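Local coordinates for small S protein (Podospora anserina, PDB 2WVO) that enforces heterokaryon incompatibility, triggering a lethal reaction when it meets the prion form of its allelic partner and restraining prion formation in cis through its globular domain, at residues I47-L52 / D131-R136; Q42-I47 / K158-V163. One frame throughout, in Å; residues are numbered along the deposited sequence.

Contact 1 (I47-L52 / D131-R136); sequences IAKVRL and DLVSRR
K49 reaches across to V133 with an extended chain whose CG lies anti to the backbone N (chi1 -168°). Its CB makes no close approach; CG passes at the margin of V133 CG2, CD is nearer, and CE lies 3.4 Å from V133 CG2, tighter than usual for two carbons. The two side chains run at about a right angle, so the methyl presses on the flank of the lysine chain. The tip, NZ, passes beyond this methyl and donates to a water at 3.2 Å, which is also hydrogen-bonded to S134 OG; the ammonium's strongest partner is E26, by a salt bridge. Lysine suits this place because its methylenes can line an apolar seam while the ammonium ends among polar groups.

V133 divides its two methyls between neighbours: CG1 faces V50, with V50 CG2 3.6 Å away. The same V50 methyl touches L132 CD2 at 4.2 Å, a looser contact. Small beta-branched residues let the backbones come close, V50 CA and V133 CA lying 6.0 Å apart.

One turn on, R136 stretches from CG to NE and brings NH1 to 3.6 Å from V50 O, at the guanidinium edge and near its plane. Rather than bonding directly to each other, this N-H group and carbonyl both hydrogen-bond to S53 OG, while NH2 forms a salt bridge with E187.

The contact joins helices 38-59 and 120-136 as near-parallel neighbours, the segment axes inclined at 25°, in the mainly helical core of the HeLo (prion-inhibition and propagation) domain. Helix 177-187 closes over V50, L132 and R136, helix 14-23 meets K49 and L52, and helix 153-172 packs against A48, R51 and L52.

Contact 2 (Q42-I47 / K158-V163); sequences QLRLDI and KIVDQV
The guanidinium of R44 has V160 CG1 over one face, 3.9 Å from R44 NH2, and a water at its edge, in its plane. That water accepts a hydrogen bond from R44 NH2 at 2.9 Å and gives a weak one to D161 OD2. The D161 carboxylate is turned 72° from the guanidinium, and its OD1 approaches NH2 obliquely at 3.7 Å, a long salt bridge supplemented by the water. A bend at chi3 (78°) brings the flat group back over the valine, so that an apolar methyl faces the broad surface of the cation while the N-H groups remain available to polar partners. NH1 is held by the carbonyl of G205.

V160 also wedges against the helix backbone: its CG2 comes within 3.3 Å of R44 O. The same methyl meets L45 CD1 at 3.7 Å, where the leucine and valine side chains run at about a right angle. L45 CD1 reaches I159 CG2 as well, at 4.1 Å, so one leucine branch bridges two consecutive residues of the facing helix. Valine suits the centre because its two short methyls serve different neighbours, one the guanidinium and the other the backbone and L45, without forcing the helices apart. The CA atoms of L45 and V160 are accordingly 6.0 Å from each other.

The contact joins helix 38-59 to helix 153-172, the segment axes inclined at 30°, within the globular domain that inhibits the prion domain in cis. The loop residue I207 packs on R44 and V160, while helix 75-104 backs I159, Q162 and V163. L43 meets helices 120-136 and 194-204. K158 and Q162 pack on Q162 and K158 of the second subunit, placing helix 153-172 at the homodimer interface.

Overall arrangement
Helix 38-59 is common to both contacts, which share I47 and lie with centres about 12 Å apart: contact 1 joins it to helix 120-136, contact 2 to helix 153-172. Both are largely buried and centre on a valine, with similar shallow inclinations. Direct packing connects them, A48 and L52 of contact 1 touching V163 of contact 2. In both, the charged ends are held mainly from outside the segments, by E26 and E187 in contact 1 and by the G205 carbonyl in contact 2. Only contact 2 adds a charge pair across its own segments, reaching exposed D161. It also borders the second subunit, whereas no other chain touches the segments of contact 1.

Contact 1 (I47-L52 / D131-R136)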
ATOM      1  N   ILE A  47     -13.742  12.934  -5.445  1.00 44.14           N
ATOM      2  CA  ILE A  47     -13.680  12.483  -6.842  1.00 43.97           C
ATOM      3  C   ILE A  47     -13.355  10.986  -6.961  1.00 43.70           C
ATOM      4  O   ILE A  47     -13.910  10.292  -7.825  1.00 43.69           O
ATOM      5  CB  ILE A  47     -12.710  13.365  -7.694  1.00 43.80           C
ATOM      6  CG1 ILE A  47     -13.363  14.713  -7.999  1.00 42.76           C
ATOM      7  CG2 ILE A  47     -12.315  12.678  -9.004  1.00 43.88           C
ATOM      8  CD1 ILE A  47     -12.371  15.806  -8.345  1.00 39.61           C
ATOM      9  N   ALA A  48     -12.453  10.514  -6.096  1.00 43.57           N
ATOM     10  CA  ALA A  48     -12.092   9.098  -5.996  1.00 43.34           C
ATOM     11  C   ALA A  48     -13.314   8.259  -5.653  1.00 43.31           C
ATOM     12  O   ALA A  48     -13.512   7.182  -6.219  1.00 43.73           O
ATOM     13  CB  ALA A  48     -10.971   8.892  -4.949  1.00 43.10           C
ATOM     14  N   LYS A  49     -14.135   8.770  -4.738  1.00 43.01           N
ATOM     15  CA  LYS A  49     -15.415   8.164  -4.377  1.00 42.91           C
ATOM     16  C   LYS A  49     -16.407   8.121  -5.552  1.00 43.08           C
ATOM     17  O   LYS A  49     -17.006   7.069  -5.830  1.00 42.86           O
ATOM     18  CB  LYS A  49     -16.022   8.919  -3.193  1.00 42.66           C
ATOM     19  CG  LYS A  49     -17.200   8.229  -2.529  1.00 43.71           C
ATOM     20  CD  LYS A  49     -17.809   9.158  -1.485  1.00 45.12           C
ATOM     21  CE  LYS A  49     -18.836   8.447  -0.632  1.00 46.03           C
ATOM     22  NZ  LYS A  49     -19.220   9.281   0.545  1.00 46.95           N
ATOM     23  N   VAL A  50     -16.589   9.263  -6.220  1.00 42.88           N
ATOM     24  CA  VAL A  50     -17.479   9.375  -7.385  1.00 43.25           C
ATOM     25  C   VAL A  50     -17.104   8.382  -8.484  1.00 43.61           C
ATOM     26  O   VAL A  50     -17.957   7.769  -9.115  1.00 44.10           O
ATOM     27  CB  VAL A  50     -17.463  10.824  -7.978  1.00 43.14           C
ATOM     28  CG1 VAL A  50     -18.055  10.851  -9.390  1.00 42.15           C
ATOM     29  CG2 VAL A  50     -18.190  11.791  -7.063  1.00 42.48           C
ATOM     30  N   ARG A  51     -15.804   8.268  -8.704  1.00 44.18           N
ATOM     31  CA  ARG A  51     -15.191   7.358  -9.649  1.00 44.45           C
ATOM     32  C   ARG A  51     -15.633   5.906  -9.380  1.00 44.33           C
ATOM     33  O   ARG A  51     -16.055   5.175 -10.273  1.00 44.02           O
ATOM     34  CB  ARG A  51     -13.693   7.527  -9.425  1.00 45.12           C
ATOM     35  CG  ARG A  51     -12.762   7.047 -10.477  1.00 46.39           C
ATOM     36  CD  ARG A  51     -12.733   7.870 -11.769  1.00 44.35           C
ATOM     37  NE  ARG A  51     -12.519   6.871 -12.810  1.00 44.49           N
ATOM     38  CZ  ARG A  51     -11.333   6.367 -13.135  1.00 44.11           C
ATOM     39  NH1 ARG A  51     -10.227   6.824 -12.568  1.00 43.47           N
ATOM     40  NH2 ARG A  51     -11.258   5.419 -14.053  1.00 44.32           N
ATOM     41  N   LEU A  52     -15.527   5.506  -8.124  1.00 44.23           N
ATOM     42  CA  LEU A  52     -15.957   4.199  -7.651  1.00 44.65           C
ATOM     43  C   LEU A  52     -17.471   4.037  -7.867  1.00 43.88           C
ATOM     44  O   LEU A  52     -17.917   3.036  -8.431  1.00 43.73           O
ATOM     45  CB  LEU A  52     -15.578   4.073  -6.176  1.00 44.36           C
ATOM     46  CG  LEU A  52     -15.015   2.831  -5.481  1.00 46.58           C
ATOM     47  CD1 LEU A  52     -14.251   1.859  -6.403  1.00 45.94           C
ATOM     48  CD2 LEU A  52     -14.150   3.288  -4.279  1.00 45.47           C
ATOM     49  N   ASP A 131     -23.659  14.281  -2.553  1.00 63.76           N
ATOM     50  CA  ASP A 131     -25.066  13.986  -2.906  1.00 63.49           C
ATOM     51  C   ASP A 131     -25.216  13.076  -4.125  1.00 63.07           C
ATOM     52  O   ASP A 131     -26.066  12.187  -4.149  1.00 62.74           O
ATOM     53  CB  ASP A 131     -25.858  15.280  -3.141  1.00 63.60           C
ATOM     54  CG  ASP A 131     -26.100  16.065  -1.863  1.00 64.52           C
ATOM     55  OD1 ASP A 131     -26.797  17.102  -1.931  1.00 66.28           O
ATOM     56  OD2 ASP A 131     -25.597  15.660  -0.791  1.00 65.18           O
ATOM     57  N   LEU A 132     -24.387  13.324  -5.130  1.00 62.95           N
ATOM     58  CA  LEU A 132     -24.307  12.509  -6.336  1.00 63.16           C
ATOM     59  C   LEU A 132     -24.074  11.009  -6.053  1.00 62.94           C
ATOM     60  O   LEU A 132     -24.760  10.162  -6.625  1.00 62.24           O
ATOM     61  CB  LEU A 132     -23.216  13.088  -7.241  1.00 63.31           C
ATOM     62  CG  LEU A 132     -22.703  12.470  -8.538  1.00 64.13           C
ATOM     63  CD1 LEU A 132     -23.806  12.369  -9.594  1.00 64.77           C
ATOM     64  CD2 LEU A 132     -21.573  13.365  -9.037  1.00 63.82           C
ATOM     65  N   VAL A 133     -23.122  10.675  -5.175  1.00 62.93           N
ATOM     66  CA  VAL A 133     -22.910   9.258  -4.825  1.00 62.97           C
ATOM     67  C   VAL A 133     -23.984   8.698  -3.870  1.00 62.97           C
ATOM     68  O   VAL A 133     -24.326   7.530  -3.959  1.00 62.49           O
ATOM     69  CB  VAL A 133     -21.441   8.894  -4.381  1.00 63.35           C
ATOM     70  CG1 VAL A 133     -20.415   9.881  -4.940  1.00 61.85           C
ATOM     71  CG2 VAL A 133     -21.324   8.758  -2.887  1.00 63.42           C
ATOM     72  N   SER A 134     -24.525   9.541  -2.990  1.00 63.40           N
ATOM     73  CA  SER A 134     -25.695   9.177  -2.169  1.00 64.17           C
ATOM     74  C   SER A 134     -26.889   8.687  -2.989  1.00 64.35           C
ATOM     75  O   SER A 134     -27.575   7.745  -2.576  1.00 64.24           O
ATOM     76  CB  SER A 134     -26.140  10.345  -1.286  1.00 64.08           C
ATOM     77  OG  SER A 134     -25.282  10.474  -0.168  1.00 65.57           O
ATOM     78  N   ARG A 135     -27.136   9.336  -4.130  1.00 64.66           N
ATOM     79  CA  ARG A 135     -28.191   8.913  -5.058  0.50 65.26           C
ATOM     80  C   ARG A 135     -27.877   7.523  -5.602  1.00 65.42           C
ATOM     81  O   ARG A 135     -28.711   6.629  -5.557  1.00 65.77           O
ATOM     82  CB  ARG A 135     -28.361   9.913  -6.217  0.50 65.20           C
ATOM     83  CG  ARG A 135     -29.166   9.368  -7.414  0.50 65.36           C
ATOM     84  CD  ARG A 135     -28.601   9.868  -8.739  0.50 65.70           C
ATOM     85  NE  ARG A 135     -28.234   8.771  -9.639  0.50 65.35           N
ATOM     86  CZ  ARG A 135     -27.290   8.848 -10.578  0.50 65.32           C
ATOM     87  NH1 ARG A 135     -26.601   9.970 -10.755  0.50 65.75           N
ATOM     88  NH2 ARG A 135     -27.025   7.798 -11.342  0.50 64.95           N
ATOM     89  N   ARG A 136     -26.664   7.356  -6.115  1.00 66.08           N
ATOM     90  CA  ARG A 136     -26.215   6.087  -6.675  1.00 67.10           C
ATOM     91  C   ARG A 136     -26.169   4.957  -5.658  1.00 68.13           C
ATOM     92  O   ARG A 136     -26.495   3.822  -5.983  1.00 68.19           O
ATOM     93  CB  ARG A 136     -24.834   6.246  -7.303  1.00 66.61           C
ATOM     94  CG  ARG A 136     -24.853   6.997  -8.588  1.00 65.64           C
ATOM     95  CD  ARG A 136     -23.477   7.173  -9.117  1.00 64.08           C
ATOM     96  NE  ARG A 136     -23.505   7.798 -10.431  1.00 63.86           N
ATOM     97  CZ  ARG A 136     -22.463   8.384 -11.007  1.00 63.56           C
ATOM     98  NH1 ARG A 136     -21.293   8.440 -10.374  1.00 63.81           N
ATOM     99  NH2 ARG A 136     -22.592   8.919 -12.213  1.00 62.64           N
TER
HETATM  100  O   HOH W   1     -21.999  10.544  -0.358  1.00 54.41           O

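Contact 2 (Q42-I47 / K158-V163)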
ATOM      1  N   GLN A  42      -9.770  17.588  -0.327  1.00 45.08           N
ATOM      2  CA  GLN A  42     -11.096  17.089   0.028  1.00 45.08           C
ATOM      3  C   GLN A  42     -11.878  16.675  -1.223  1.00 45.19           C
ATOM      4  O   GLN A  42     -12.553  15.631  -1.245  1.00 45.60           O
ATOM      5  CB  GLN A  42     -11.872  18.140   0.832  1.00 44.75           C
ATOM      6  CG  GLN A  42     -13.282  17.713   1.219  1.00 45.01           C
ATOM      7  CD  GLN A  42     -13.302  16.449   2.061  1.00 46.00           C
ATOM      8  OE1 GLN A  42     -12.951  16.473   3.238  1.00 46.75           O
ATOM      9  NE2 GLN A  42     -13.713  15.338   1.458  1.00 45.95           N
ATOM     10  N   LEU A  43     -11.757  17.481  -2.268  1.00 44.99           N
ATOM     11  CA  LEU A  43     -12.428  17.218  -3.539  1.00 45.01           C
ATOM     12  C   LEU A  43     -11.826  16.042  -4.302  1.00 44.89           C
ATOM     13  O   LEU A  43     -12.539  15.347  -5.023  1.00 44.75           O
ATOM     14  CB  LEU A  43     -12.415  18.473  -4.424  1.00 44.89           C
ATOM     15  CG  LEU A  43     -13.373  19.596  -4.020  1.00 44.94           C
ATOM     16  CD1 LEU A  43     -13.067  20.863  -4.821  1.00 45.50           C
ATOM     17  CD2 LEU A  43     -14.830  19.166  -4.194  1.00 44.93           C
ATOM     18  N   ARG A  44     -10.517  15.840  -4.159  1.00 44.82           N
ATOM     19  CA  ARG A  44      -9.838  14.687  -4.763  1.00 45.15           C
ATOM     20  C   ARG A  44     -10.272  13.364  -4.115  1.00 45.24           C
ATOM     21  O   ARG A  44     -10.342  12.333  -4.781  1.00 45.59           O
ATOM     22  CB  ARG A  44      -8.322  14.856  -4.691  1.00 45.22           C
ATOM     23  CG  ARG A  44      -7.779  15.789  -5.753  1.00 45.20           C
ATOM     24  CD  ARG A  44      -6.321  16.126  -5.529  1.00 45.04           C
ATOM     25  NE  ARG A  44      -5.377  15.085  -5.941  1.00 43.97           N
ATOM     26  CZ  ARG A  44      -5.141  14.713  -7.204  1.00 43.74           C
ATOM     27  NH1 ARG A  44      -5.819  15.242  -8.223  1.00 39.76           N
ATOM     28  NH2 ARG A  44      -4.234  13.770  -7.444  1.00 43.42           N
ATOM     29  N   LEU A  45     -10.569  13.416  -2.818  1.00 45.54           N
ATOM     30  CA  LEU A  45     -11.174  12.305  -2.079  1.00 46.10           C
ATOM     31  C   LEU A  45     -12.604  12.070  -2.596  1.00 45.74           C
ATOM     32  O   LEU A  45     -12.982  10.945  -2.938  1.00 45.44           O
ATOM     33  CB  LEU A  45     -11.188  12.654  -0.588  1.00 46.27           C
ATOM     34  CG  LEU A  45     -10.571  11.785   0.514  1.00 48.26           C
ATOM     35  CD1 LEU A  45      -9.363  10.934   0.084  1.00 47.83           C
ATOM     36  CD2 LEU A  45     -10.195  12.678   1.705  1.00 46.23           C
ATOM     37  N   ASP A  46     -13.381  13.156  -2.674  1.00 45.74           N
ATOM     38  CA  ASP A  46     -14.733  13.128  -3.230  1.00 45.29           C
ATOM     39  C   ASP A  46     -14.740  12.562  -4.644  1.00 44.75           C
ATOM     40  O   ASP A  46     -15.653  11.826  -5.009  1.00 44.68           O
ATOM     41  CB  ASP A  46     -15.348  14.533  -3.275  1.00 45.54           C
ATOM     42  CG  ASP A  46     -15.549  15.150  -1.902  1.00 47.49           C
ATOM     43  OD1 ASP A  46     -15.786  16.382  -1.866  1.00 49.69           O
ATOM     44  OD2 ASP A  46     -15.466  14.441  -0.864  1.00 48.70           O
ATOM     45  N   ILE A  47     -13.742  12.934  -5.445  1.00 44.14           N
ATOM     46  CA  ILE A  47     -13.680  12.483  -6.842  1.00 43.97           C
ATOM     47  C   ILE A  47     -13.355  10.986  -6.961  1.00 43.70           C
ATOM     48  O   ILE A  47     -13.910  10.292  -7.825  1.00 43.69           O
ATOM     49  CB  ILE A  47     -12.710  13.365  -7.694  1.00 43.80           C
ATOM     50  CG1 ILE A  47     -13.363  14.713  -7.999  1.00 42.76           C
ATOM     51  CG2 ILE A  47     -12.315  12.678  -9.004  1.00 43.88           C
ATOM     52  CD1 ILE A  47     -12.371  15.806  -8.345  1.00 39.61           C
ATOM     53  N   LYS A 158      -1.701   8.783  -1.749  1.00 50.93           N
ATOM     54  CA  LYS A 158      -1.707   7.319  -1.844  1.00 51.11           C
ATOM     55  C   LYS A 158      -3.110   6.728  -2.013  1.00 50.85           C
ATOM     56  O   LYS A 158      -3.326   5.864  -2.874  1.00 51.24           O
ATOM     57  CB  LYS A 158      -0.997   6.724  -0.618  1.00 51.71           C
ATOM     58  CG  LYS A 158      -0.821   5.205  -0.605  1.00 52.52           C
ATOM     59  CD  LYS A 158       0.464   4.821   0.154  1.00 53.94           C
ATOM     60  CE  LYS A 158       0.293   4.914   1.669  1.00 54.94           C
ATOM     61  NZ  LYS A 158       1.588   4.856   2.397  1.00 55.07           N
ATOM     62  N   ILE A 159      -4.070   7.195  -1.216  1.00 50.18           N
ATOM     63  CA  ILE A 159      -5.457   6.741  -1.371  1.00 49.55           C
ATOM     64  C   ILE A 159      -6.053   7.154  -2.718  1.00 48.98           C
ATOM     65  O   ILE A 159      -6.552   6.335  -3.485  1.00 48.14           O
ATOM     66  CB  ILE A 159      -6.360   7.258  -0.221  1.00 49.86           C
ATOM     67  CG1 ILE A 159      -6.048   6.495   1.069  1.00 50.09           C
ATOM     68  CG2 ILE A 159      -7.875   7.132  -0.583  1.00 48.85           C
ATOM     69  CD1 ILE A 159      -6.586   7.179   2.315  1.00 52.27           C
ATOM     70  N   VAL A 160      -5.980   8.449  -2.984  1.00 48.95           N
ATOM     71  CA  VAL A 160      -6.578   9.045  -4.156  1.00 48.70           C
ATOM     72  C   VAL A 160      -5.957   8.484  -5.449  1.00 48.71           C
ATOM     73  O   VAL A 160      -6.680   8.146  -6.383  1.00 47.89           O
ATOM     74  CB  VAL A 160      -6.534  10.592  -3.997  1.00 49.12           C
ATOM     75  CG1 VAL A 160      -6.401  11.312  -5.297  1.00 48.44           C
ATOM     76  CG2 VAL A 160      -7.765  11.044  -3.209  1.00 48.99           C
ATOM     77  N   ASP A 161      -4.631   8.330  -5.469  1.00 48.89           N
ATOM     78  CA  ASP A 161      -3.934   7.812  -6.644  1.00 49.46           C
ATOM     79  C   ASP A 161      -4.212   6.322  -6.844  1.00 49.22           C
ATOM     80  O   ASP A 161      -4.497   5.882  -7.962  1.00 48.66           O
ATOM     81  CB  ASP A 161      -2.423   8.105  -6.578  1.00 49.90           C
ATOM     82  CG  ASP A 161      -2.106   9.598  -6.695  1.00 52.50           C
ATOM     83  OD1 ASP A 161      -2.885  10.318  -7.357  1.00 57.39           O
ATOM     84  OD2 ASP A 161      -1.074  10.068  -6.150  1.00 54.91           O
ATOM     85  N   GLN A 162      -4.155   5.548  -5.763  1.00 49.47           N
ATOM     86  CA  GLN A 162      -4.379   4.101  -5.865  1.00 49.48           C
ATOM     87  C   GLN A 162      -5.811   3.750  -6.195  1.00 49.38           C
ATOM     88  O   GLN A 162      -6.051   2.923  -7.077  1.00 49.85           O
ATOM     89  CB  GLN A 162      -3.894   3.368  -4.622  1.00 49.95           C
ATOM     90  CG  GLN A 162      -2.374   3.353  -4.497  1.00 50.04           C
ATOM     91  CD  GLN A 162      -1.885   2.208  -3.639  1.00 52.95           C
ATOM     92  OE1 GLN A 162      -1.087   2.412  -2.725  1.00 56.15           O
ATOM     93  NE2 GLN A 162      -2.365   0.992  -3.920  1.00 53.44           N
ATOM     94  N   VAL A 163      -6.771   4.398  -5.532  1.00 49.37           N
ATOM     95  CA  VAL A 163      -8.185   4.191  -5.886  1.00 49.29           C
ATOM     96  C   VAL A 163      -8.425   4.435  -7.374  1.00 49.28           C
ATOM     97  O   VAL A 163      -9.030   3.593  -8.040  1.00 49.95           O
ATOM     98  CB  VAL A 163      -9.177   5.003  -4.971  1.00 49.73           C
ATOM     99  CG1 VAL A 163     -10.598   5.026  -5.543  1.00 48.70           C
ATOM    100  CG2 VAL A 163      -9.204   4.408  -3.557  1.00 49.48           C
TER
HETATM  101  O   HOH W   2      -2.438  12.768  -5.461  1.00 47.08           O